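Local coordinates for protein ABC transporter (Caldanaerobius, PDB 4G68) that probably captures xylan-derived sugars outside the cell as the extracellular solute-binding component of an ABC transporter, at residues 99-104 / 320-325; 114-119 / 144-149; 159-164 / 296-301; 172-177 / 302-307; 238-243 / 416-421. All blocks are in the same frame, centred on the assembly; numbering follows the deposited sequence.

Contact 1: 99-104 / 320-325; sequences FQTWAG and VGALMV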
# COMPACT_ATOMS: atom_id res chain seq x y z
N PHE C 99 -6.84 -4.54 -16.17
CA PHE C 99 -5.67 -3.95 -15.55
C PHE C 99 -5.82 -3.78 -14.05
O PHE C 99 -6.86 -3.32 -13.57
CB PHE C 99 -5.28 -2.61 -16.23
CG PHE C 99 -6.28 -1.48 -16.06
CD1 PHE C 99 -6.16 -0.53 -15.01
CD2 PHE C 99 -7.29 -1.31 -16.99
CE1 PHE C 99 -7.07 0.51 -14.88
CE2 PHE C 99 -8.20 -0.27 -16.87
CZ PHE C 99 -8.08 0.65 -15.83
N GLN C 100 -4.74 -4.12 -13.32
CA GLN C 100 -4.65 -3.86 -11.89
C GLN C 100 -4.63 -2.36 -11.64
O GLN C 100 -4.07 -1.62 -12.45
CB GLN C 100 -3.36 -4.48 -11.34
CG GLN C 100 -3.12 -4.27 -9.83
CD GLN C 100 -1.91 -5.10 -9.30
OE1 GLN C 100 -1.22 -5.74 -10.08
NE2 GLN C 100 -1.65 -5.05 -7.99
N THR C 101 -5.26 -1.89 -10.57
CA THR C 101 -5.19 -0.44 -10.26
C THR C 101 -5.30 -0.22 -8.74
O THR C 101 -5.40 -1.20 -7.96
CB THR C 101 -6.27 0.35 -11.02
OG1 THR C 101 -5.91 1.73 -11.10
CG2 THR C 101 -7.63 0.17 -10.34
N TRP C 102 -5.20 1.06 -8.35
CA TRP C 102 -5.48 1.54 -7.01
C TRP C 102 -6.75 2.30 -7.08
O TRP C 102 -6.89 3.25 -7.84
CB TRP C 102 -4.36 2.42 -6.45
CG TRP C 102 -3.09 1.62 -6.28
CD1 TRP C 102 -2.69 0.89 -5.18
CD2 TRP C 102 -2.03 1.45 -7.27
NE1 TRP C 102 -1.49 0.27 -5.41
CE2 TRP C 102 -1.03 0.59 -6.65
CE3 TRP C 102 -1.82 1.92 -8.57
CZ2 TRP C 102 0.15 0.22 -7.32
CZ3 TRP C 102 -0.63 1.57 -9.22
CH2 TRP C 102 0.33 0.73 -8.62
N ALA C 103 -7.71 1.83 -6.32
CA ALA C 103 -9.05 2.41 -6.35
C ALA C 103 -9.05 3.73 -5.62
O ALA C 103 -8.13 4.00 -4.82
CB ALA C 103 -10.03 1.46 -5.70
N GLY C 104 -10.09 4.52 -5.87
CA GLY C 104 -10.20 5.86 -5.30
C GLY C 104 -9.58 6.89 -6.22
O GLY C 104 -9.74 6.81 -7.45
N VAL C 320 -8.14 -0.94 -1.60
CA VAL C 320 -7.73 -0.08 -2.68
C VAL C 320 -7.20 -0.88 -3.85
O VAL C 320 -7.10 -0.31 -4.93
CB VAL C 320 -6.62 0.91 -2.24
CG1 VAL C 320 -7.18 2.02 -1.32
CG2 VAL C 320 -5.50 0.15 -1.53
N GLY C 321 -6.82 -2.16 -3.64
CA GLY C 321 -6.32 -2.95 -4.77
C GLY C 321 -7.55 -3.41 -5.57
O GLY C 321 -8.47 -3.96 -5.01
N ALA C 322 -7.59 -3.10 -6.86
CA ALA C 322 -8.74 -3.51 -7.71
C ALA C 322 -8.26 -3.86 -9.13
O ALA C 322 -7.13 -3.51 -9.51
CB ALA C 322 -9.84 -2.46 -7.74
N LEU C 323 -9.13 -4.59 -9.85
CA LEU C 323 -9.00 -4.84 -11.30
C LEU C 323 -10.05 -4.01 -12.04
O LEU C 323 -11.21 -4.01 -11.64
CB LEU C 323 -9.16 -6.32 -11.64
CG LEU C 323 -8.24 -7.30 -10.89
CD1 LEU C 323 -8.45 -8.74 -11.33
CD2 LEU C 323 -6.78 -6.89 -11.08
N MSE C 324 -9.64 -3.32 -13.11
CA MSE C 324 -10.60 -2.57 -13.96
C MSE C 324 -10.57 -3.16 -15.36
O MSE C 324 -9.57 -3.74 -15.80
CB MSE C 324 -10.25 -1.10 -13.90
CG MSE C 324 -10.78 -0.52 -12.59
SE MSE C 324 -10.39 1.42 -12.62
CE MSE C 324 -11.40 1.80 -10.99
N VAL C 325 -11.71 -3.03 -16.04
CA VAL C 325 -11.90 -3.44 -17.42
C VAL C 325 -11.97 -2.15 -18.25
O VAL C 325 -12.78 -1.25 -17.97
CB VAL C 325 -13.23 -4.24 -17.58
CG1 VAL C 325 -13.58 -4.46 -19.06
CG2 VAL C 325 -13.15 -5.60 -16.84

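Contact 2: 114-119 / 144-149; sequences GKVLQL and KIYGIP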
# COMPACT_ATOMS: atom_id res chain seq x y z
N GLY C 114 -14.03 8.56 -19.06
CA GLY C 114 -14.84 7.56 -19.82
C GLY C 114 -14.03 6.35 -20.30
O GLY C 114 -14.37 5.69 -21.30
N LYS C 115 -12.92 6.08 -19.61
CA LYS C 115 -11.96 5.03 -20.05
C LYS C 115 -12.17 3.70 -19.37
O LYS C 115 -11.49 2.71 -19.73
CB LYS C 115 -10.52 5.44 -19.75
CG LYS C 115 -10.19 6.82 -20.23
CD LYS C 115 -10.30 6.94 -21.73
CE LYS C 115 -9.72 8.31 -22.05
NZ LYS C 115 -9.62 8.47 -23.47
N VAL C 116 -13.09 3.67 -18.39
CA VAL C 116 -13.38 2.43 -17.62
C VAL C 116 -14.84 1.97 -17.73
O VAL C 116 -15.77 2.78 -17.51
CB VAL C 116 -13.01 2.62 -16.13
CG1 VAL C 116 -13.11 1.31 -15.39
CG2 VAL C 116 -11.57 3.16 -15.98
N LEU C 117 -15.01 0.69 -18.04
CA LEU C 117 -16.33 0.01 -18.13
C LEU C 117 -17.05 -0.00 -16.80
O LEU C 117 -16.48 -0.49 -15.81
CB LEU C 117 -16.19 -1.45 -18.64
CG LEU C 117 -17.56 -2.14 -18.88
CD1 LEU C 117 -18.38 -1.37 -19.92
CD2 LEU C 117 -17.46 -3.61 -19.30
N GLN C 118 -18.27 0.56 -16.76
CA GLN C 118 -19.16 0.48 -15.59
C GLN C 118 -19.64 -0.96 -15.37
O GLN C 118 -20.06 -1.67 -16.31
CB GLN C 118 -20.37 1.38 -15.79
CG GLN C 118 -21.22 1.59 -14.54
CD GLN C 118 -22.60 2.11 -14.88
OE1 GLN C 118 -22.77 2.83 -15.89
NE2 GLN C 118 -23.60 1.75 -14.05
N LEU C 119 -19.59 -1.41 -14.13
CA LEU C 119 -19.79 -2.82 -13.86
C LEU C 119 -21.10 -3.16 -13.13
O LEU C 119 -21.34 -4.37 -12.91
CB LEU C 119 -18.59 -3.40 -13.08
CG LEU C 119 -17.18 -3.30 -13.69
CD1 LEU C 119 -16.14 -4.00 -12.80
CD2 LEU C 119 -17.13 -3.85 -15.11
N LYS C 144 -21.80 4.63 -9.04
CA LYS C 144 -21.68 3.53 -9.98
C LYS C 144 -20.38 2.81 -9.70
O LYS C 144 -19.43 3.42 -9.19
CB LYS C 144 -21.70 4.07 -11.41
CG LYS C 144 -23.04 4.72 -11.78
CD LYS C 144 -23.00 5.47 -13.11
CE LYS C 144 -22.18 6.76 -13.01
NZ LYS C 144 -22.92 7.88 -12.36
N ILE C 145 -20.33 1.52 -10.05
CA ILE C 145 -19.16 0.72 -9.75
C ILE C 145 -18.31 0.61 -11.01
O ILE C 145 -18.84 0.29 -12.10
CB ILE C 145 -19.52 -0.73 -9.36
CG1 ILE C 145 -20.53 -0.77 -8.21
CG2 ILE C 145 -18.24 -1.56 -9.12
CD1 ILE C 145 -19.95 -0.65 -6.86
N TYR C 146 -17.00 0.82 -10.85
CA TYR C 146 -16.03 0.74 -11.97
C TYR C 146 -14.85 -0.27 -11.84
O TYR C 146 -13.93 -0.24 -12.68
CB TYR C 146 -15.42 2.14 -12.25
CG TYR C 146 -16.42 3.06 -12.87
CD1 TYR C 146 -16.63 3.06 -14.25
CD2 TYR C 146 -17.21 3.89 -12.08
CE1 TYR C 146 -17.57 3.89 -14.82
CE2 TYR C 146 -18.15 4.73 -12.63
CZ TYR C 146 -18.32 4.74 -14.00
OH TYR C 146 -19.25 5.59 -14.59
N GLY C 147 -14.90 -1.16 -10.86
CA GLY C 147 -13.80 -2.09 -10.65
C GLY C 147 -14.23 -3.24 -9.75
O GLY C 147 -15.24 -3.13 -9.05
N ILE C 148 -13.47 -4.34 -9.80
CA ILE C 148 -13.68 -5.50 -8.93
C ILE C 148 -12.53 -5.42 -7.90
O ILE C 148 -11.38 -5.60 -8.25
CB ILE C 148 -13.59 -6.84 -9.74
CG1 ILE C 148 -14.68 -6.93 -10.86
CG2 ILE C 148 -13.63 -8.05 -8.83
CD1 ILE C 148 -16.11 -6.60 -10.44
N PRO C 149 -12.85 -5.15 -6.61
CA PRO C 149 -11.78 -5.05 -5.61
C PRO C 149 -11.14 -6.41 -5.42
O PRO C 149 -11.82 -7.45 -5.65
CB PRO C 149 -12.54 -4.58 -4.33
CG PRO C 149 -13.86 -4.12 -4.82
CD PRO C 149 -14.17 -4.98 -6.00

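Contact 3: 159-164 / 296-301; sequences INKELF and KIEAVR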
# COMPACT_ATOMS: atom_id res chain seq x y z
N ILE C 159 8.97 -5.51 13.22
CA ILE C 159 10.00 -5.58 14.26
C ILE C 159 10.79 -6.88 14.05
O ILE C 159 10.20 -7.96 14.07
CB ILE C 159 9.30 -5.64 15.67
CG1 ILE C 159 8.40 -4.44 15.87
CG2 ILE C 159 10.27 -5.83 16.85
CD1 ILE C 159 9.18 -3.16 15.72
N ASN C 160 12.10 -6.78 13.82
CA ASN C 160 12.95 -7.97 13.87
C ASN C 160 13.17 -8.34 15.34
O ASN C 160 14.03 -7.72 15.99
CB ASN C 160 14.31 -7.70 13.19
CG ASN C 160 15.20 -8.94 13.14
OD1 ASN C 160 15.25 -9.70 14.11
ND2 ASN C 160 15.86 -9.18 12.03
N LYS C 161 12.40 -9.31 15.87
CA LYS C 161 12.44 -9.66 17.31
C LYS C 161 13.85 -10.07 17.75
O LYS C 161 14.26 -9.76 18.89
CB LYS C 161 11.50 -10.82 17.66
CG LYS C 161 10.01 -10.61 17.35
CD LYS C 161 9.26 -11.92 17.62
CE LYS C 161 7.96 -12.05 16.84
NZ LYS C 161 7.34 -13.41 16.75
N GLU C 162 14.57 -10.75 16.86
CA GLU C 162 15.91 -11.27 17.17
C GLU C 162 16.86 -10.10 17.44
O GLU C 162 17.71 -10.17 18.34
CB GLU C 162 16.47 -12.10 16.04
CG GLU C 162 17.84 -12.72 16.39
CD GLU C 162 18.37 -13.59 15.27
OE1 GLU C 162 18.17 -14.82 15.35
OE2 GLU C 162 18.96 -13.04 14.31
N LEU C 163 16.70 -9.02 16.67
CA LEU C 163 17.61 -7.87 16.81
C LEU C 163 17.30 -7.13 18.11
O LEU C 163 18.23 -6.70 18.83
CB LEU C 163 17.58 -6.95 15.56
CG LEU C 163 18.50 -7.46 14.40
CD1 LEU C 163 18.36 -6.72 13.09
CD2 LEU C 163 19.97 -7.52 14.77
N PHE C 164 16.00 -6.99 18.41
CA PHE C 164 15.57 -6.31 19.65
C PHE C 164 16.11 -7.11 20.87
O PHE C 164 16.70 -6.51 21.81
CB PHE C 164 14.02 -6.08 19.67
CG PHE C 164 13.58 -4.81 18.98
CD1 PHE C 164 13.18 -3.68 19.72
CD2 PHE C 164 13.56 -4.72 17.59
CE1 PHE C 164 12.80 -2.49 19.08
CE2 PHE C 164 13.17 -3.55 16.95
CZ PHE C 164 12.79 -2.43 17.69
N LYS C 296 11.17 -14.66 12.53
CA LYS C 296 11.81 -13.66 13.39
C LYS C 296 11.07 -12.31 13.48
O LYS C 296 11.51 -11.41 14.23
CB LYS C 296 13.25 -13.43 12.90
CG LYS C 296 14.00 -14.72 12.79
CD LYS C 296 15.47 -14.46 12.65
CE LYS C 296 16.23 -15.78 12.53
NZ LYS C 296 17.68 -15.46 12.33
N ILE C 297 9.99 -12.18 12.70
CA ILE C 297 9.30 -10.87 12.44
C ILE C 297 7.92 -10.75 13.06
O ILE C 297 7.04 -11.66 12.90
CB ILE C 297 9.12 -10.59 10.90
CG1 ILE C 297 10.49 -10.48 10.14
CG2 ILE C 297 8.10 -9.42 10.64
CD1 ILE C 297 11.67 -9.85 10.88
N GLU C 298 7.71 -9.62 13.75
CA GLU C 298 6.46 -9.27 14.42
C GLU C 298 5.90 -7.99 13.77
O GLU C 298 6.66 -7.02 13.52
CB GLU C 298 6.72 -8.97 15.89
CG GLU C 298 5.48 -8.94 16.73
CD GLU C 298 5.70 -8.33 18.11
OE1 GLU C 298 6.87 -7.97 18.43
OE2 GLU C 298 4.71 -8.18 18.85
N ALA C 299 4.59 -8.01 13.50
CA ALA C 299 3.84 -6.86 13.03
C ALA C 299 3.09 -6.18 14.20
O ALA C 299 2.31 -6.82 14.93
CB ALA C 299 2.81 -7.29 11.95
N VAL C 300 3.32 -4.87 14.34
CA VAL C 300 2.62 -3.98 15.29
C VAL C 300 2.05 -2.69 14.63
O VAL C 300 2.46 -2.29 13.54
CB VAL C 300 3.52 -3.66 16.54
CG1 VAL C 300 4.04 -4.95 17.20
CG2 VAL C 300 4.68 -2.72 16.18
N ARG C 301 1.08 -2.08 15.29
CA ARG C 301 0.59 -0.76 14.93
C ARG C 301 1.70 0.25 15.00
O ARG C 301 2.68 0.05 15.73
CB ARG C 301 -0.46 -0.32 15.93
CG ARG C 301 -1.78 -1.01 15.69
CD ARG C 301 -2.83 -0.46 16.61
NE ARG C 301 -3.98 -1.31 16.41
CZ ARG C 301 -4.42 -2.16 17.32
NH1 ARG C 301 -3.81 -2.22 18.50
NH2 ARG C 301 -5.48 -2.91 17.04

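Contact 4: 172-177 / 302-307; sequences PTTFSE and FPTIEG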
# COMPACT_ATOMS: atom_id res chain seq x y z
N PRO C 172 9.20 -0.43 20.77
CA PRO C 172 8.57 0.82 21.20
C PRO C 172 7.03 0.86 20.95
O PRO C 172 6.56 0.40 19.93
CB PRO C 172 9.28 1.85 20.34
CG PRO C 172 9.52 1.13 19.03
CD PRO C 172 9.90 -0.29 19.47
N THR C 173 6.28 1.45 21.87
CA THR C 173 4.83 1.53 21.76
C THR C 173 4.32 2.98 21.59
O THR C 173 3.12 3.13 21.36
CB THR C 173 4.10 0.85 22.95
OG1 THR C 173 4.52 1.36 24.21
CG2 THR C 173 4.35 -0.71 22.97
N THR C 174 5.21 3.97 21.80
CA THR C 174 4.93 5.41 21.74
C THR C 174 6.02 6.05 20.88
O THR C 174 7.11 5.46 20.68
CB THR C 174 4.95 6.17 23.13
OG1 THR C 174 6.30 6.46 23.50
CG2 THR C 174 4.26 5.44 24.23
N PHE C 175 5.73 7.23 20.33
CA PHE C 175 6.73 7.91 19.52
C PHE C 175 8.07 8.11 20.21
O PHE C 175 9.12 7.65 19.67
CB PHE C 175 6.22 9.21 18.91
CG PHE C 175 7.07 9.64 17.74
CD1 PHE C 175 6.91 9.04 16.49
CD2 PHE C 175 8.04 10.58 17.92
CE1 PHE C 175 7.72 9.43 15.41
CE2 PHE C 175 8.83 10.98 16.86
CZ PHE C 175 8.67 10.41 15.61
N SER C 176 7.98 8.64 21.43
CA SER C 176 9.15 8.90 22.29
C SER C 176 9.98 7.64 22.40
O SER C 176 11.21 7.72 22.23
CB SER C 176 8.72 9.39 23.69
OG SER C 176 8.30 10.73 23.60
N GLU C 177 9.32 6.48 22.61
CA GLU C 177 10.03 5.20 22.71
C GLU C 177 10.73 4.83 21.38
O GLU C 177 11.85 4.28 21.38
CB GLU C 177 9.10 4.06 23.17
CG GLU C 177 8.57 4.23 24.58
CD GLU C 177 7.56 3.21 25.02
OE1 GLU C 177 6.86 2.58 24.20
OE2 GLU C 177 7.43 3.03 26.23
N PHE C 302 1.55 1.34 14.27
CA PHE C 302 2.50 2.46 14.48
C PHE C 302 2.23 2.97 15.89
O PHE C 302 1.09 2.85 16.36
CB PHE C 302 2.35 3.56 13.42
CG PHE C 302 3.52 4.51 13.38
CD1 PHE C 302 4.71 4.21 12.64
CD2 PHE C 302 3.49 5.68 14.16
CE1 PHE C 302 5.78 5.08 12.63
CE2 PHE C 302 4.57 6.55 14.16
CZ PHE C 302 5.70 6.27 13.39
N PRO C 303 3.28 3.45 16.58
CA PRO C 303 3.15 3.92 17.94
C PRO C 303 2.23 5.14 18.10
O PRO C 303 1.98 5.92 17.14
CB PRO C 303 4.59 4.34 18.31
CG PRO C 303 5.49 3.48 17.51
CD PRO C 303 4.72 3.17 16.26
N THR C 304 1.72 5.29 19.33
CA THR C 304 1.01 6.48 19.73
C THR C 304 1.91 7.70 19.80
O THR C 304 3.11 7.60 20.03
CB THR C 304 0.39 6.26 21.10
OG1 THR C 304 1.42 5.89 22.02
CG2 THR C 304 -0.61 5.10 21.01
N ILE C 305 1.30 8.86 19.62
CA ILE C 305 2.03 10.14 19.67
C ILE C 305 1.38 11.01 20.72
O ILE C 305 0.19 11.33 20.58
CB ILE C 305 2.10 10.82 18.28
CG1 ILE C 305 2.89 9.87 17.34
CG2 ILE C 305 2.71 12.22 18.38
CD1 ILE C 305 2.72 10.18 15.88
N GLU C 306 2.14 11.32 21.79
CA GLU C 306 1.66 12.11 22.91
C GLU C 306 1.14 13.44 22.40
O GLU C 306 1.80 14.10 21.61
CB GLU C 306 2.79 12.35 23.91
CG GLU C 306 2.35 13.00 25.25
CD GLU C 306 3.49 12.97 26.27
OE1 GLU C 306 3.44 12.14 27.20
OE2 GLU C 306 4.46 13.71 26.11
N GLY C 307 -0.06 13.84 22.81
CA GLY C 307 -0.52 15.17 22.41
C GLY C 307 -1.26 15.18 21.07
O GLY C 307 -1.94 16.18 20.74

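Contact 5: 238-243 / 416-421; sequences AAQKLQ and ITPEEY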
# COMPACT_ATOMS: atom_id res chain seq x y z
N ALA C 238 3.82 16.93 12.35
CA ALA C 238 4.21 15.65 11.71
C ALA C 238 5.55 15.72 10.92
O ALA C 238 6.39 14.81 10.99
CB ALA C 238 3.09 15.08 10.85
N ALA C 239 5.76 16.80 10.18
CA ALA C 239 6.96 16.97 9.36
C ALA C 239 8.14 17.09 10.33
O ALA C 239 9.17 16.41 10.18
CB ALA C 239 6.85 18.16 8.44
N GLN C 240 7.96 17.91 11.36
CA GLN C 240 8.98 18.02 12.41
C GLN C 240 9.33 16.60 12.93
O GLN C 240 10.50 16.23 12.95
CB GLN C 240 8.53 18.95 13.54
CG GLN C 240 9.59 19.16 14.63
CD GLN C 240 10.91 19.60 14.05
OE1 GLN C 240 11.06 20.73 13.60
NE2 GLN C 240 11.87 18.69 14.03
N LYS C 241 8.32 15.83 13.32
CA LYS C 241 8.60 14.44 13.78
C LYS C 241 9.26 13.47 12.79
O LYS C 241 9.94 12.53 13.23
CB LYS C 241 7.35 13.78 14.35
CG LYS C 241 6.78 14.52 15.55
CD LYS C 241 6.60 13.52 16.65
CE LYS C 241 6.31 14.15 18.00
NZ LYS C 241 4.90 14.60 18.11
N LEU C 242 9.02 13.64 11.47
CA LEU C 242 9.70 12.81 10.46
C LEU C 242 11.22 13.14 10.48
O LEU C 242 12.09 12.22 10.45
CB LEU C 242 9.12 13.13 9.07
CG LEU C 242 8.72 12.06 8.03
CD1 LEU C 242 9.23 12.49 6.65
CD2 LEU C 242 9.27 10.68 8.35
N GLN C 243 11.53 14.44 10.53
CA GLN C 243 12.95 14.94 10.57
C GLN C 243 13.71 14.50 11.86
O GLN C 243 14.93 14.21 11.83
CB GLN C 243 13.06 16.49 10.30
CG GLN C 243 12.68 16.85 8.84
CD GLN C 243 13.19 18.21 8.35
OE1 GLN C 243 13.59 18.41 7.16
NE2 GLN C 243 13.23 19.16 9.28
N ILE C 416 14.00 21.09 2.98
CA ILE C 416 12.94 21.97 3.38
C ILE C 416 12.77 21.90 4.90
O ILE C 416 13.09 20.87 5.51
CB ILE C 416 11.64 21.62 2.59
CG1 ILE C 416 10.62 22.76 2.67
CG2 ILE C 416 11.06 20.26 2.96
CD1 ILE C 416 9.70 22.80 1.48
N THR C 417 12.34 23.00 5.51
CA THR C 417 11.84 23.03 6.89
C THR C 417 10.38 22.55 6.95
O THR C 417 9.67 22.62 5.93
CB THR C 417 11.92 24.47 7.46
OG1 THR C 417 11.08 25.35 6.68
CG2 THR C 417 13.39 25.01 7.42
N PRO C 418 9.91 22.10 8.15
CA PRO C 418 8.47 21.77 8.36
C PRO C 418 7.51 22.90 8.01
O PRO C 418 6.45 22.66 7.46
CB PRO C 418 8.39 21.51 9.86
CG PRO C 418 9.75 20.99 10.22
CD PRO C 418 10.72 21.75 9.35
N GLU C 419 7.85 24.12 8.41
CA GLU C 419 7.01 25.29 8.15
C GLU C 419 6.95 25.59 6.66
O GLU C 419 5.88 25.83 6.11
CB GLU C 419 7.51 26.48 8.96
CG GLU C 419 7.24 26.38 10.48
CD GLU C 419 8.25 25.53 11.28
OE1 GLU C 419 9.39 25.28 10.80
OE2 GLU C 419 7.88 25.12 12.42
N GLU C 420 8.09 25.53 5.97
CA GLU C 420 8.11 25.68 4.52
C GLU C 420 7.42 24.52 3.85
O GLU C 420 6.78 24.69 2.81
CB GLU C 420 9.53 25.87 3.97
CG GLU C 420 9.94 27.34 3.90
CD GLU C 420 8.99 28.13 2.99
OE1 GLU C 420 8.74 27.68 1.84
OE2 GLU C 420 8.48 29.19 3.43
N TYR C 421 7.54 23.35 4.47
CA TYR C 421 6.86 22.18 3.96
C TYR C 421 5.37 22.43 3.88
O TYR C 421 4.81 22.21 2.85
CB TYR C 421 7.11 20.97 4.83
CG TYR C 421 6.18 19.85 4.49
CD1 TYR C 421 6.37 19.08 3.34
CD2 TYR C 421 5.08 19.57 5.30
CE1 TYR C 421 5.51 18.04 3.02
CE2 TYR C 421 4.21 18.54 4.98
CZ TYR C 421 4.43 17.80 3.84
OH TYR C 421 3.54 16.81 3.56
O HOH W 1 10.03 23.00 12.59

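Contact 1: 99-104 / 320-325
Phe99 to Trp102 pair with Gly321 to Met324 in the antiparallel part of a mixed sheet whose strand order matches that of type II binding proteins: strand 317-325 returns from the second lobe and inserts between strands 98-102 and 144-160. At one end Phe99 and Met324 exchange two bonds, with Phe99 N 2.9 Å from Met324 O and Met324 N 2.8 Å from Phe99 O. Thr101 and Ala322 form the next hydrogen-bonded pair, but unevenly: Thr101 N to Ala322 O is 2.7 Å, whereas Ala322 N stands above the carbonyl plane of Thr101, 3.1 Å from its O. Past the strand end, Ala103 N still reaches Val320 O, at 2.6 Å and in the carbonyl plane.

The side chains of Phe99, Thr101, Ala322 and Met324 share one face of the sheet. Phe99 CG sits between its backbone N and carbonyl carbon (chi1 66°). The far side of the ring, at CZ and CE1, meets Met324, a selenomethionine, which lays its CB over the ring face in a CH-pi contact, 3.4 Å from Phe99 CZ and displaced toward the rim. Its SE approaches the same ring obliquely, a Met-aromatic contact, and also rests 3.8 Å from Thr101 CG2.

Helix 79-91 packs on Phe99 through Tyr82, Ile86 and Ile90; on the other face of the sheet, helix 332-353 packs on Leu323 through Leu342 and Ala343. On its other edge strand 317-325 pairs with strand 144-160, and there its Val320 and Gly321 both face Asp151, a classic beta bulge.

Contact 2: 114-119 / 144-149
Leu119 and Ile148 cross at about a right angle, methyl against methyl, with Leu119 CD1 3.5 Å from Ile148 CD1. Close by, the backbones are joined: Leu119 N gives a nearly straight bond (172°) to Ile145 O at 2.8 Å, the one hydrogen bond joining the two segments. Tyr146 is turned differently. The CD1-CE1 edge of its ring faces the backbone of Val116, whose O lies in the ring plane, 3.4 Å from Tyr146 CE1. In return Val116 CG1 presses on the backbone of Tyr146, 3.2 Å from its O; that buried carbonyl has no hydrogen-bonding partner in the model, and neither has Leu117 O.

The segment 114-119 is the exit from helix 108-112, which ends in a Schellman motif at Gly114, where phi is positive. From there the chain runs past the sheet: Leu117 pairs by its backbone with Val325, while Ile148 pairs with Leu323, and the touching parts of the two segments run 90° apart.

At the outer side Gln118 and Lys144 cross obliquely. Gln118 CG is anti to the backbone N (chi1 -169°) and the chain stays extended beyond it, so the amide lies across the lysine methylenes, Gln118 CD being 3.8 Å from Lys144 CD. Each polar tip has a partner nearby, Gln118 NE2 at Asp120 OD2 and Lys144 NZ at Asn142 O. With an alanine in place of Gln118, Asp120 OD2 would probably lose one of its donors and the lysine methylenes the amide lying across them. The same Asp120 oxygen also accepts from Ile145 N, beside the stem of Lys144.

Contact 3: 159-164 / 296-301
Ile159 and Glu298 form an antiparallel hydrogen-bonded pair, Asn160 and Ile297 the non-hydrogen-bonded pair beside it, and the touching parts of the two segments run 152° apart. Ile159 N lies 2.8 Å from Glu298 O, and Glu298 N returns the bond to Ile159 O at 3.0 Å. The pairing outlasts the strand by one step, since Lys161 N, already in the helix, is 2.8 Å from Lys296 O and nearly in line with that C=O bond.

The paired side chains divide by face, Ile159 and Glu298 on one side of the sheet, Asn160 and Ile297 on the other. Ile159 CG1 meets Val300 CG2 at about a right angle, and Ile297 CD1 rests on Asn160 CA, 3.8 Å away. Two exposed helix residues extend the contact. Lys161 runs across Glu298, its CE 3.5 Å from Glu298 CB, although the two charged ends stay apart. Glu162 and Lys296 instead lie side by side, pointing the same way, and close a salt bridge: Lys296 NZ is 3.1 Å from Glu162 OE1, on the syn side but well out of the carboxylate plane, with a weak second bond to Glu162 OE2.

Asn160 holds the turn between strand and helix. Its CG is anti to the backbone N (chi1 -177°), and OD1 accepts from Leu163 N at 3.0 Å, the donor standing above the amide plane. This is an N-cap directly at the end of strand 144-160, so that a strand-to-helix junction of this solute-binding protein is held by strand 297-300 and by its own cap.

Contact 4: 172-177 / 302-307
Pro303 packs tightly against the backbone that leads into helix 175-187, its CB only 3.4 Å from Thr174 C. Next to it Phe175 N lies nearly on the line of the Thr304 C=O bond, 2.7 Å from Thr304 O, though the N-H is bent (145°). Phe175 and Ile305 then lie side by side, pointing the same way, with Phe175 CB 3.7 Å from Ile305 CG1. The ring of Phe175, its CG anti to the backbone N (chi1 -160°), offers an edge to Phe302 CE2.

The helix entry is a capping box: Thr174 OG1 accepts from Glu177 N at 3.1 Å, while Glu177 OE1 accepts a weak bond from Thr174 N and is gripped more firmly by Thr173 N, at 2.7 Å, and by Thr173 OG1. An alanine at Thr174 would probably leave Glu177 N without its capping acceptor.

Toward solvent the contact slackens. Thr173 is exposed, and the bond from Thr304 N to Thr173 O stretches to 3.3 Å. Deeper in, Arg213 of helix 201-215 binds the carbonyl oxygens of Phe302 and Pro303, and Phe276 meets the Phe302 ring edge-to-face.

Contact 5: 238-243 / 416-421
Gln240 leaves its helix with CG anti to the backbone N (chi1 -177°) and then bends at the next bond (chi2 53°), which brings CD back beside the ring of Pro418; its OE1 ends 3.6 Å from Pro418 CG. Tyr421 likewise sets CG anti to the backbone N (chi1 167°), and its ring reaches toward the opposite helix, where CD2 lies 3.9 Å from Ala239 CB. The same alanine methyl touches Pro418 CB at 4.0 Å, so a single small side chain serves both proline and tyrosine.

The amide of Gln243 lies beside Pro418 and the carbonyl of Ile416, but which way it is turned is uncertain. On the outer side a water lies 2.7 Å from Gln240 OE1 and 3.0 Å from Glu419 OE1, placed to bridge the helices; with more acceptors than protons to give, it may not make both bonds at once. Gln240 NE2 is held within its own helix by Asp244.

Pro418 opens helix 418-429, directly after its N-cap: Thr417 OG1 accepts from Glu420 N at 3.1 Å. Proline suits this first turn, where the helix needs no backbone N-H, and its ring packs on helix 233-248. Around the pair, helix 398-412 places Leu411 against both Ala239 and Tyr421, and helix 201-215 supplies Tyr207, which meets the ring of Tyr421 and also touches Ala238 and Ala239.

Contacts 1, 4 and 5 are buried, contacts 2 and 3 only partly so. Contacts 1, 2 and 3 all reach one mixed sheet, yet their chemistry changes with place. Contact 1 rests on backbone pairing and apolar faces; contact 2 touches it through strands 144-160 and 317-325 but adds a half-exposed polar crossing. Contact 3 uses the far end of strand 144-160, its centre about 40 Å from that of contact 2, and carries a surface salt bridge. Contacts 3, 4 and 5 share capped helix starts. Contact 4 touches contact 3 at Phe164 and Pro172, and contact 5 through Lys241. Contact 5 joins a helix to the start of another, relying on apolar contacts of alanine, proline and tyrosine, with a water at its rim.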